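Putative capsid protein of prophage (Escherichia coli CFT073, PDB 3BQW) probably forms part of the head shell encoded by a prophage, as a member of the phage major capsid protein E family. Local coordinates at residues K164-E167 against K168-I171; G176-W179 against S180-D183; E185-P189 against I190-E194; W214-L217 against R218-K222. All coordinates share one frame; numbering follows the deposited sequence.

Contact 1: residues K164-E167 against K168-I171; sequences KIPE and KNII
Ile165 and Ile170 meet by their branches, CG2 of the first lying 3.8 Å from CD1 of the second, and this apolar touch closes the firm side of a short turn leading into strand 170-172. The other branch of Ile165 runs to Asn169. With CG1 swung opposite the backbone N (chi1 -158°) and the chain extended beyond it, CD1 comes to rest 4.0 Å from CB of Asn169. Pro166 is packed against the same residue, its ring atom CD 4.1 Å from Asn169 CG. Underneath, the backbone winds in a short 3-10 segment of two overlapping turns: Asn169 N bonds to Pro166 O at 3.0 Å, and Ile170 N bonds to Glu167 O at 3.1 Å, more nearly straight at 163°. Proline suits the first position, because its carbonyl is used by the turn while the missing N-H is not needed there.

The opposite side is loose. Glu167 is exposed; its side chain, extended beyond CG, meets residues 168-171 only through CB. Lys168 only brushes the turn, CG passing 4.2 Å from Pro166 CB, before its chain bends at the end and the ammonium makes a weak hydrogen bond with Gln199. Charged groups suit these places, since their ends can stay hydrated while their aliphatic parts lie near the turn. From the end of the turn onward, the backbone of Asn169 and Ile171 pairs with strand 346-349, and Ile165 and Pro166 touch Ile342 and Arg343.

The shape of the turn thus comes from uncharged elements, two backbone bonds and a small hydrophobic seam, and Glu167 and Lys168 form no ion pair across it.

Contact 2: residues G176-W179 against S180-D183; sequences GKKW and SEQD
The flat amide of Gln182 has Lys177 close by, the aliphatic CG of the lysine lying 3.2 Å from NE2, while in the plane of the amide NE2 donates to Lys178 O (2.9 Å, 160°). Within this stretch the indole of Trp179 is met at its edge, where Gln182 CG approaches CD1 at 4.4 Å. The rest of that ring is taken up elsewhere in the fold: NE1 bonds to Asp192 OD2, Phe220 makes a T-shaped contact, and Thr216 and Leu217 pack against the tryptophan side chain.

Lys178 O is gripped twice, because Glu181 N also reaches it, at 3.2 Å and from the opposite face of the carbonyl plane. A bend at chi2 (-49°) folds the glutamine chain back so that its amide can reach this oxygen. Glutamine suits the place, having both the length to return and an N-H to give. The next carbonyl has the same backbone bond, Gln182 N to Trp179 O at 3.0 Å.

On the solvent side Lys178 and Glu181 lie near each other, NZ 4.1 Å from OE2, too far for a salt bridge. A water instead joins the backbone of Lys178 to the carboxylate, accepting from Lys178 N and donating to Glu181 OE1, 2.8 Å from each. Ser180 OG bonds to Ala351 O at the chain terminus. Backbone angles and i to i+3 bonds together make two overlapping type I beta-turns, reinforced by a side chain bonding back to the backbone.

Contact 3: residues E185-P189 against I190-E194; sequences ETHYP and IYDIE
Tyr188 and Tyr191 stand three residues apart with CB of the first set against the ring edge of the second, 3.5 Å from CD2 and close to the ring plane. In both, CG lies opposite the carbonyl carbon, yet the end of Tyr188 leads off toward Lys222. One face of the Tyr191 ring carries its neighbour Ile190, whose CG2 sits 3.6 Å above the plane, displaced toward the rim. Tyrosine suits these two exposed places, its ring carbons packing on neighbouring side chains while its hydroxyl tolerates a polar setting.

His187 and Asp192 approach from opposite directions on another side of the turn, their imidazole and carboxylate planes only 24° apart. The separation of these two groups in the model is doubtful. A water lies beside them, donating to Asp192 OD1 at 2.6 Å and making a weak bond of 3.4 Å with His187 NE2. The second carboxylate oxygen, OD2, receives the N-H of Trp179, so this buried aspartate has partners at both oxygens.

The backbone gathers about Pro189. Its O accepts from Ile193 N at 3.1 Å, a bond of 162° lying in the carbonyl plane, and weakly from Asp192 N; just ahead, Tyr188 O takes Tyr191 N at 3.3 Å. Pro189 packs on Phe220 and Phe223, while Ile190 and Ile193 reach Leu254. An acidic group such as Asp192 may also interact favourably with the helix dipole here.

A proline whose carbonyl accepts the first i to i+4 bond is a familiar opening for a helix, here helix 190-198, since the N-H it lacks would have no helical partner there.

Contact 4: residues W214-L217 against R218-K222; sequences WRTL and RSFKK
Arg218 lays its aliphatic chain over Trp214: CD sits 3.3 Å above one face of the indole, displaced toward the rim. The guanidinium then turns steeply, its plane 77° from that of the ring, so that NH1 comes 3.2 Å from Trp214 CD1. Arg215 contributes its CA over one face of the same guanidinium. Arginine suits the place because its methylenes can cover an aromatic surface while the guanidinium, on an exposed residue, keeps donors for water.

Farther along, Thr216 O takes two bonds from Ser219, one from OG at 2.5 Å, in the carbonyl plane and on a lone pair, the other from N at 2.9 Å, well above that plane. The serine hydroxyl is held between its own backbone N and carbonyl carbon (chi1 71°), from where it reaches back one turn. Phe220 presents its ring edge to Leu217 O, CD2 being 3.6 Å from that oxygen.

Behind these groups stands the helix backbone, Arg218 N bonding to Trp214 O at 2.9 Å. A water donates to Arg215 O and weakly accepts from Arg218 NH2. In the next shell Glu212 holds Arg215 by a salt bridge and Thr216 OG1 through its carbonyl, while Tyr227 meets Trp214 edge-to-face.

At the end of helix 211-218, Thr216 O is satisfied by serine, Leu217 O only weakly by Phe220 N and Arg218 O by Arg224, so side chains supplement the fading helical bonding before Phe220, the N-cap of helix 221-226.

Contact 1 stands apart, its nearest atoms about 7 Å from contacts 2 and 3, and belongs to the edge where strand 170-172 joins strand 346-349. Contacts 2, 3 and 4 touch one another, and Trp179 is shared ground: it reaches the helix start of contact 3 through a polar bond and the helix end of contact 4 through packing. Contacts 1 and 2 are surface turns, whereas contacts 3 and 4 are partly buried, none being fully core, and hold helix 190-198 and the junction of helices 211-218 and 221-226. All four use backbone bonds three residues apart, but the side chains differ: aliphatic in contact 1, amide in contact 2, aromatic and acidic in contact 3, indole with arginine in contact 4.

Contact 1: residues K164-E167 against K168-I171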
loop_
_atom_site.group_PDB
_atom_site.type_symbol
_atom_site.label_atom_id
_atom_site.label_comp_id
_atom_site.label_asym_id
_atom_site.label_seq_id
_atom_site.Cartn_x
_atom_site.Cartn_y
_atom_site.Cartn_z
ATOM N N LYS A 164 -9.612 -7.661 13.590
ATOM C CA LYS A 164 -9.891 -7.627 15.031
ATOM C C LYS A 164 -8.636 -7.220 15.796
ATOM O O LYS A 164 -8.112 -7.984 16.606
ATOM C CB LYS A 164 -10.450 -8.972 15.561
ATOM C CG LYS A 164 -11.773 -9.481 14.925
ATOM C CD LYS A 164 -13.042 -9.195 15.728
ATOM C CE LYS A 164 -14.180 -10.220 15.447
ATOM N NZ LYS A 164 -15.570 -9.674 15.708
ATOM N N ILE A 165 -8.141 -6.018 15.535
ATOM C CA ILE A 165 -7.005 -5.529 16.303
ATOM C C ILE A 165 -7.528 -5.230 17.731
ATOM O O ILE A 165 -8.633 -4.714 17.889
ATOM C CB ILE A 165 -6.314 -4.318 15.607
ATOM C CG1 ILE A 165 -4.867 -4.188 16.113
ATOM C CG2 ILE A 165 -7.111 -3.023 15.788
ATOM C CD1 ILE A 165 -4.097 -3.003 15.540
ATOM N N PRO A 166 -6.788 -5.619 18.773
ATOM C CA PRO A 166 -7.271 -5.238 20.104
ATOM C C PRO A 166 -7.472 -3.723 20.240
ATOM O O PRO A 166 -6.705 -2.952 19.683
ATOM C CB PRO A 166 -6.167 -5.761 21.043
ATOM C CG PRO A 166 -5.553 -6.883 20.275
ATOM C CD PRO A 166 -5.541 -6.393 18.858
ATOM N N GLU A 167 -8.525 -3.331 20.947
ATOM C CA GLU A 167 -8.856 -1.931 21.188
ATOM C C GLU A 167 -7.766 -1.141 21.894
ATOM O O GLU A 167 -7.552 0.025 21.589
ATOM C CB GLU A 167 -10.157 -1.819 22.004
ATOM C CG GLU A 167 -11.395 -2.235 21.232
ATOM C CD GLU A 167 -12.720 -1.853 21.929
ATOM O OE1 GLU A 167 -12.771 -1.749 23.188
ATOM O OE2 GLU A 167 -13.714 -1.655 21.178
ATOM N N LYS A 168 -7.099 -1.774 22.849
ATOM C CA LYS A 168 -5.974 -1.160 23.554
ATOM C C LYS A 168 -4.806 -0.800 22.608
ATOM O O LYS A 168 -3.902 -0.055 22.995
ATOM C CB LYS A 168 -5.452 -2.114 24.623
ATOM C CG LYS A 168 -4.623 -3.303 24.026
ATOM C CD LYS A 168 -4.300 -4.375 25.078
ATOM C CE LYS A 168 -3.451 -5.461 24.487
ATOM N NZ LYS A 168 -2.147 -4.907 24.014
ATOM N N ASN A 169 -4.802 -1.373 21.403
ATOM C CA ASN A 169 -3.733 -1.099 20.411
ATOM C C ASN A 169 -3.941 0.197 19.629
ATOM O O ASN A 169 -3.057 0.628 18.907
ATOM C CB ASN A 169 -3.590 -2.259 19.426
ATOM C CG ASN A 169 -2.875 -3.436 20.021
ATOM O OD1 ASN A 169 -1.982 -4.015 19.387
ATOM N ND2 ASN A 169 -3.239 -3.796 21.242
ATOM N N ILE A 170 -5.123 0.791 19.757
ATOM C CA ILE A 170 -5.449 2.029 19.084
ATOM C C ILE A 170 -5.635 3.039 20.193
ATOM O O ILE A 170 -6.585 2.955 20.954
ATOM C CB ILE A 170 -6.739 1.925 18.228
ATOM C CG1 ILE A 170 -6.587 0.906 17.112
ATOM C CG2 ILE A 170 -7.106 3.275 17.578
ATOM C CD1 ILE A 170 -7.950 0.576 16.430
ATOM N N ILE A 171 -4.709 3.984 20.279
ATOM C CA ILE A 171 -4.595 4.854 21.436
ATOM C C ILE A 171 -4.826 6.292 20.996
ATOM O O ILE A 171 -4.391 6.698 19.933
ATOM C CB ILE A 171 -3.183 4.733 22.068
ATOM C CG1 ILE A 171 -2.924 3.292 22.571
ATOM C CG2 ILE A 171 -2.979 5.777 23.161
ATOM C CD1 ILE A 171 -1.490 3.045 23.157
#

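Contact 2: residues G176-W179 against S180-D183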
loop_
_atom_site.group_PDB
_atom_site.type_symbol
_atom_site.label_atom_id
_atom_site.label_comp_id
_atom_site.label_asym_id
_atom_site.label_seq_id
_atom_site.Cartn_x
_atom_site.Cartn_y
_atom_site.Cartn_z
ATOM N N GLY A 176 -5.706 10.652 27.506
ATOM C CA GLY A 176 -4.655 10.702 28.512
ATOM C C GLY A 176 -3.846 11.974 28.427
ATOM O O GLY A 176 -4.404 13.069 28.352
ATOM N N LYS A 177 -2.528 11.797 28.405
ATOM C CA LYS A 177 -1.558 12.876 28.370
ATOM C C LYS A 177 -1.335 13.379 26.942
ATOM O O LYS A 177 -0.871 12.643 26.082
ATOM C CB LYS A 177 -0.256 12.340 28.972
ATOM C CG LYS A 177 0.888 13.324 29.076
ATOM C CD LYS A 177 2.093 12.745 29.859
ATOM C CE LYS A 177 1.762 12.474 31.330
ATOM N NZ LYS A 177 3.008 12.303 32.142
ATOM N N LYS A 178 -1.703 14.629 26.685
ATOM C CA LYS A 178 -1.470 15.264 25.389
ATOM C C LYS A 178 -0.073 15.900 25.289
ATOM O O LYS A 178 0.343 16.653 26.157
ATOM C CB LYS A 178 -2.506 16.353 25.137
ATOM C CG LYS A 178 -3.938 15.904 25.141
ATOM C CD LYS A 178 -4.803 16.996 24.530
ATOM C CE LYS A 178 -6.284 16.767 24.774
ATOM N NZ LYS A 178 -7.091 17.945 24.311
ATOM N N TRP A 179 0.624 15.634 24.196
ATOM C CA TRP A 179 1.947 16.233 23.969
ATOM C C TRP A 179 1.907 17.748 23.832
ATOM O O TRP A 179 2.830 18.435 24.259
ATOM C CB TRP A 179 2.612 15.622 22.730
ATOM C CG TRP A 179 3.364 14.374 23.002
ATOM C CD1 TRP A 179 3.659 13.847 24.212
ATOM C CD2 TRP A 179 3.995 13.524 22.036
ATOM N NE1 TRP A 179 4.386 12.700 24.077
ATOM C CE2 TRP A 179 4.624 12.482 22.748
ATOM C CE3 TRP A 179 4.071 13.530 20.637
ATOM C CZ2 TRP A 179 5.318 11.462 22.119
ATOM C CZ3 TRP A 179 4.756 12.510 20.013
ATOM C CH2 TRP A 179 5.359 11.483 20.746
ATOM N N SER A 180 0.840 18.260 23.238
ATOM C CA SER A 180 0.685 19.685 23.023
ATOM C C SER A 180 0.689 20.452 24.366
ATOM O O SER A 180 1.074 21.607 24.418
ATOM C CB SER A 180 -0.607 19.944 22.245
ATOM O OG SER A 180 -1.731 19.554 23.021
ATOM N N GLU A 181 0.314 19.763 25.443
ATOM C CA GLU A 181 0.193 20.334 26.763
ATOM C C GLU A 181 1.414 20.083 27.632
ATOM O O GLU A 181 1.418 20.461 28.806
ATOM C CB GLU A 181 -1.055 19.751 27.456
ATOM C CG GLU A 181 -2.366 20.207 26.819
ATOM C CD GLU A 181 -3.611 19.626 27.490
ATOM O OE1 GLU A 181 -3.472 18.832 28.447
ATOM O OE2 GLU A 181 -4.737 19.957 27.036
ATOM N N GLN A 182 2.450 19.447 27.095
ATOM C CA GLN A 182 3.621 19.162 27.913
ATOM C C GLN A 182 4.647 20.268 27.830
ATOM O O GLN A 182 4.636 21.076 26.903
ATOM C CB GLN A 182 4.240 17.812 27.546
ATOM C CG GLN A 182 3.283 16.641 27.650
ATOM C CD GLN A 182 2.540 16.606 28.966
ATOM O OE1 GLN A 182 3.148 16.732 30.022
ATOM N NE2 GLN A 182 1.217 16.469 28.910
ATOM N N ASP A 183 5.521 20.309 28.828
ATOM C CA ASP A 183 6.590 21.275 28.880
ATOM C C ASP A 183 7.687 20.743 27.983
ATOM O O ASP A 183 8.309 19.722 28.277
ATOM C CB ASP A 183 7.094 21.462 30.327
ATOM C CG ASP A 183 8.228 22.478 30.437
ATOM O OD1 ASP A 183 8.758 22.937 29.407
ATOM O OD2 ASP A 183 8.600 22.819 31.573
HETATM O O HOH W 1 -2.185 16.402 28.843
#

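Contact 3: residues E185-P189 against I190-E194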
loop_
_atom_site.group_PDB
_atom_site.type_symbol
_atom_site.label_atom_id
_atom_site.label_comp_id
_atom_site.label_asym_id
_atom_site.label_seq_id
_atom_site.Cartn_x
_atom_site.Cartn_y
_atom_site.Cartn_z
ATOM N N GLU A 185 10.559 21.843 27.369
ATOM C CA GLU A 185 11.890 21.856 27.950
ATOM C C GLU A 185 12.147 20.685 28.890
ATOM O O GLU A 185 13.289 20.276 29.044
ATOM C CB GLU A 185 12.127 23.184 28.671
ATOM C CG GLU A 185 12.061 24.361 27.738
ATOM C CD GLU A 185 13.252 24.413 26.798
ATOM O OE1 GLU A 185 14.383 24.617 27.296
ATOM O OE2 GLU A 185 13.063 24.262 25.574
ATOM N N THR A 186 11.114 20.133 29.514
ATOM C CA THR A 186 11.335 19.179 30.611
ATOM C C THR A 186 10.736 17.789 30.442
ATOM O O THR A 186 11.149 16.846 31.115
ATOM C CB THR A 186 10.855 19.758 31.954
ATOM O OG1 THR A 186 9.436 19.949 31.918
ATOM C CG2 THR A 186 11.560 21.091 32.243
ATOM N N HIS A 187 9.778 17.649 29.544
ATOM C CA HIS A 187 9.117 16.367 29.352
ATOM C C HIS A 187 9.971 15.385 28.539
ATOM O O HIS A 187 10.620 15.766 27.559
ATOM C CB HIS A 187 7.777 16.585 28.679
ATOM C CG HIS A 187 6.890 15.396 28.752
ATOM N ND1 HIS A 187 6.539 14.657 27.636
ATOM C CD2 HIS A 187 6.318 14.785 29.815
ATOM C CE1 HIS A 187 5.772 13.649 28.017
ATOM N NE2 HIS A 187 5.623 13.704 29.333
ATOM N N TYR A 188 9.987 14.128 28.987
ATOM C CA TYR A 188 10.658 13.044 28.283
ATOM C C TYR A 188 9.631 12.256 27.479
ATOM O O TYR A 188 8.965 11.379 28.025
ATOM C CB TYR A 188 11.387 12.139 29.277
ATOM C CG TYR A 188 12.573 12.819 29.936
ATOM C CD1 TYR A 188 13.869 12.589 29.485
ATOM C CD2 TYR A 188 12.397 13.706 30.996
ATOM C CE1 TYR A 188 14.957 13.218 30.072
ATOM C CE2 TYR A 188 13.483 14.337 31.595
ATOM C CZ TYR A 188 14.759 14.087 31.127
ATOM O OH TYR A 188 15.838 14.700 31.716
ATOM N N PRO A 189 9.479 12.576 26.174
ATOM C CA PRO A 189 8.478 11.875 25.365
ATOM C C PRO A 189 8.743 10.384 25.146
ATOM O O PRO A 189 7.808 9.656 24.846
ATOM C CB PRO A 189 8.484 12.655 24.034
ATOM C CG PRO A 189 9.783 13.282 23.970
ATOM C CD PRO A 189 10.190 13.598 25.377
ATOM N N ILE A 190 9.984 9.937 25.319
ATOM C CA ILE A 190 10.322 8.515 25.239
ATOM C C ILE A 190 9.489 7.637 26.180
ATOM O O ILE A 190 9.188 6.496 25.860
ATOM C CB ILE A 190 11.856 8.265 25.480
ATOM C CG1 ILE A 190 12.287 6.886 24.958
ATOM C CG2 ILE A 190 12.273 8.393 26.993
ATOM C CD1 ILE A 190 13.855 6.753 24.837
ATOM N N TYR A 191 9.101 8.168 27.338
ATOM C CA TYR A 191 8.367 7.362 28.309
ATOM C C TYR A 191 6.912 7.179 27.918
ATOM O O TYR A 191 6.290 6.169 28.272
ATOM C CB TYR A 191 8.563 7.900 29.730
ATOM C CG TYR A 191 10.000 7.710 30.165
ATOM C CD1 TYR A 191 10.517 6.417 30.379
ATOM C CD2 TYR A 191 10.855 8.803 30.335
ATOM C CE1 TYR A 191 11.843 6.218 30.749
ATOM C CE2 TYR A 191 12.181 8.625 30.706
ATOM C CZ TYR A 191 12.677 7.322 30.904
ATOM O OH TYR A 191 13.994 7.127 31.274
ATOM N N ASP A 192 6.374 8.121 27.154
ATOM C CA ASP A 192 5.066 7.911 26.538
ATOM C C ASP A 192 5.157 6.879 25.433
ATOM O O ASP A 192 4.297 6.000 25.321
ATOM C CB ASP A 192 4.518 9.200 25.970
ATOM C CG ASP A 192 4.430 10.308 26.997
ATOM O OD1 ASP A 192 3.962 10.085 28.130
ATOM O OD2 ASP A 192 4.851 11.418 26.659
ATOM N N ILE A 193 6.193 6.985 24.604
ATOM C CA ILE A 193 6.365 6.050 23.484
ATOM C C ILE A 193 6.498 4.631 24.030
ATOM O O ILE A 193 5.880 3.708 23.506
ATOM C CB ILE A 193 7.558 6.439 22.581
ATOM C CG1 ILE A 193 7.241 7.737 21.822
ATOM C CG2 ILE A 193 7.878 5.326 21.613
ATOM C CD1 ILE A 193 8.447 8.488 21.337
ATOM N N GLU A 194 7.280 4.477 25.103
ATOM C CA GLU A 194 7.435 3.195 25.780
ATOM C C GLU A 194 6.097 2.686 26.267
ATOM O O GLU A 194 5.768 1.522 26.084
ATOM C CB GLU A 194 8.402 3.331 26.963
ATOM C CG GLU A 194 9.875 3.286 26.576
ATOM C CD GLU A 194 10.381 1.880 26.243
ATOM O OE1 GLU A 194 9.580 0.927 26.270
ATOM O OE2 GLU A 194 11.589 1.721 25.942
HETATM O O HOH W 2 4.988 10.528 30.483
#

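Contact 4: residues W214-L217 against R218-K222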
loop_
_atom_site.group_PDB
_atom_site.type_symbol
_atom_site.label_atom_id
_atom_site.label_comp_id
_atom_site.label_asym_id
_atom_site.label_seq_id
_atom_site.Cartn_x
_atom_site.Cartn_y
_atom_site.Cartn_z
ATOM N N TRP A 214 5.943 14.229 13.879
ATOM C CA TRP A 214 7.370 14.510 13.839
ATOM C C TRP A 214 7.679 15.930 14.322
ATOM O O TRP A 214 8.562 16.109 15.132
ATOM C CB TRP A 214 7.924 14.290 12.440
ATOM C CG TRP A 214 9.329 14.720 12.276
ATOM C CD1 TRP A 214 9.788 15.677 11.419
ATOM C CD2 TRP A 214 10.482 14.235 12.992
ATOM N NE1 TRP A 214 11.155 15.792 11.528
ATOM C CE2 TRP A 214 11.607 14.930 12.485
ATOM C CE3 TRP A 214 10.673 13.274 13.990
ATOM C CZ2 TRP A 214 12.903 14.699 12.942
ATOM C CZ3 TRP A 214 11.961 13.032 14.443
ATOM C CH2 TRP A 214 13.068 13.754 13.923
ATOM N N ARG A 215 6.914 16.911 13.844
ATOM C CA ARG A 215 7.024 18.317 14.294
ATOM C C ARG A 215 6.988 18.441 15.835
ATOM O O ARG A 215 7.841 19.089 16.459
ATOM C CB ARG A 215 5.891 19.143 13.640
ATOM C CG ARG A 215 5.961 20.644 13.838
ATOM C CD ARG A 215 4.634 21.374 13.477
ATOM N NE ARG A 215 3.525 21.126 14.417
ATOM C CZ ARG A 215 3.470 21.582 15.681
ATOM N NH1 ARG A 215 4.444 22.333 16.192
ATOM N NH2 ARG A 215 2.425 21.294 16.459
ATOM N N THR A 216 5.985 17.813 16.439
ATOM C CA THR A 216 5.788 17.855 17.885
ATOM C C THR A 216 6.893 17.127 18.660
ATOM O O THR A 216 7.486 17.683 19.587
ATOM C CB THR A 216 4.436 17.226 18.233
ATOM O OG1 THR A 216 3.417 17.894 17.492
ATOM C CG2 THR A 216 4.144 17.316 19.754
ATOM N N LEU A 217 7.170 15.883 18.264
ATOM C CA LEU A 217 8.237 15.100 18.871
ATOM C C LEU A 217 9.558 15.850 18.869
ATOM O O LEU A 217 10.267 15.880 19.864
ATOM C CB LEU A 217 8.381 13.754 18.164
ATOM C CG LEU A 217 9.426 12.765 18.743
ATOM C CD1 LEU A 217 9.243 12.544 20.267
ATOM C CD2 LEU A 217 9.367 11.442 17.994
ATOM N N ARG A 218 9.853 16.484 17.745
ATOM C CA ARG A 218 11.046 17.322 17.545
ATOM C C ARG A 218 11.123 18.521 18.480
ATOM O O ARG A 218 12.211 18.963 18.859
ATOM C CB ARG A 218 10.993 17.838 16.089
ATOM C CG ARG A 218 12.284 18.035 15.397
ATOM C CD ARG A 218 12.030 18.344 13.908
ATOM N NE ARG A 218 11.248 19.580 13.741
ATOM C CZ ARG A 218 10.354 19.794 12.775
ATOM N NH1 ARG A 218 10.103 18.874 11.869
ATOM N NH2 ARG A 218 9.697 20.941 12.728
ATOM N N SER A 219 9.969 19.081 18.829
ATOM C CA SER A 219 9.921 20.271 19.691
ATOM C C SER A 219 10.325 20.004 21.145
ATOM O O SER A 219 10.536 20.944 21.905
ATOM C CB SER A 219 8.525 20.895 19.668
ATOM O OG SER A 219 7.581 20.094 20.357
ATOM N N PHE A 220 10.425 18.736 21.529
ATOM C CA PHE A 220 10.888 18.369 22.868
ATOM C C PHE A 220 12.403 18.341 22.928
ATOM O O PHE A 220 13.032 17.485 22.325
ATOM C CB PHE A 220 10.380 16.989 23.281
ATOM C CG PHE A 220 8.912 16.936 23.580
ATOM C CD1 PHE A 220 8.421 17.402 24.789
ATOM C CD2 PHE A 220 8.024 16.368 22.676
ATOM C CE1 PHE A 220 7.062 17.342 25.074
ATOM C CE2 PHE A 220 6.670 16.301 22.958
ATOM C CZ PHE A 220 6.193 16.803 24.161
ATOM N N LYS A 221 12.968 19.263 23.704
ATOM C CA LYS A 221 14.402 19.285 24.032
ATOM C C LYS A 221 14.946 17.901 24.440
ATOM O O LYS A 221 16.056 17.525 24.067
ATOM C CB LYS A 221 14.639 20.282 25.167
ATOM C CG LYS A 221 16.063 20.821 25.281
ATOM C CD LYS A 221 16.262 21.550 26.627
ATOM C CE LYS A 221 17.492 22.460 26.603
ATOM N NZ LYS A 221 17.260 23.754 25.876
ATOM N N LYS A 222 14.150 17.152 25.202
ATOM C CA LYS A 222 14.574 15.857 25.701
ATOM C C LYS A 222 14.527 14.787 24.623
ATOM O O LYS A 222 15.256 13.803 24.709
ATOM C CB LYS A 222 13.744 15.440 26.924
ATOM C CG LYS A 222 13.805 16.427 28.093
ATOM C CD LYS A 222 15.227 16.723 28.512
ATOM C CE LYS A 222 15.271 17.560 29.790
ATOM N NZ LYS A 222 16.587 18.252 29.892
HETATM O O HOH W 3 8.994 21.409 15.926
#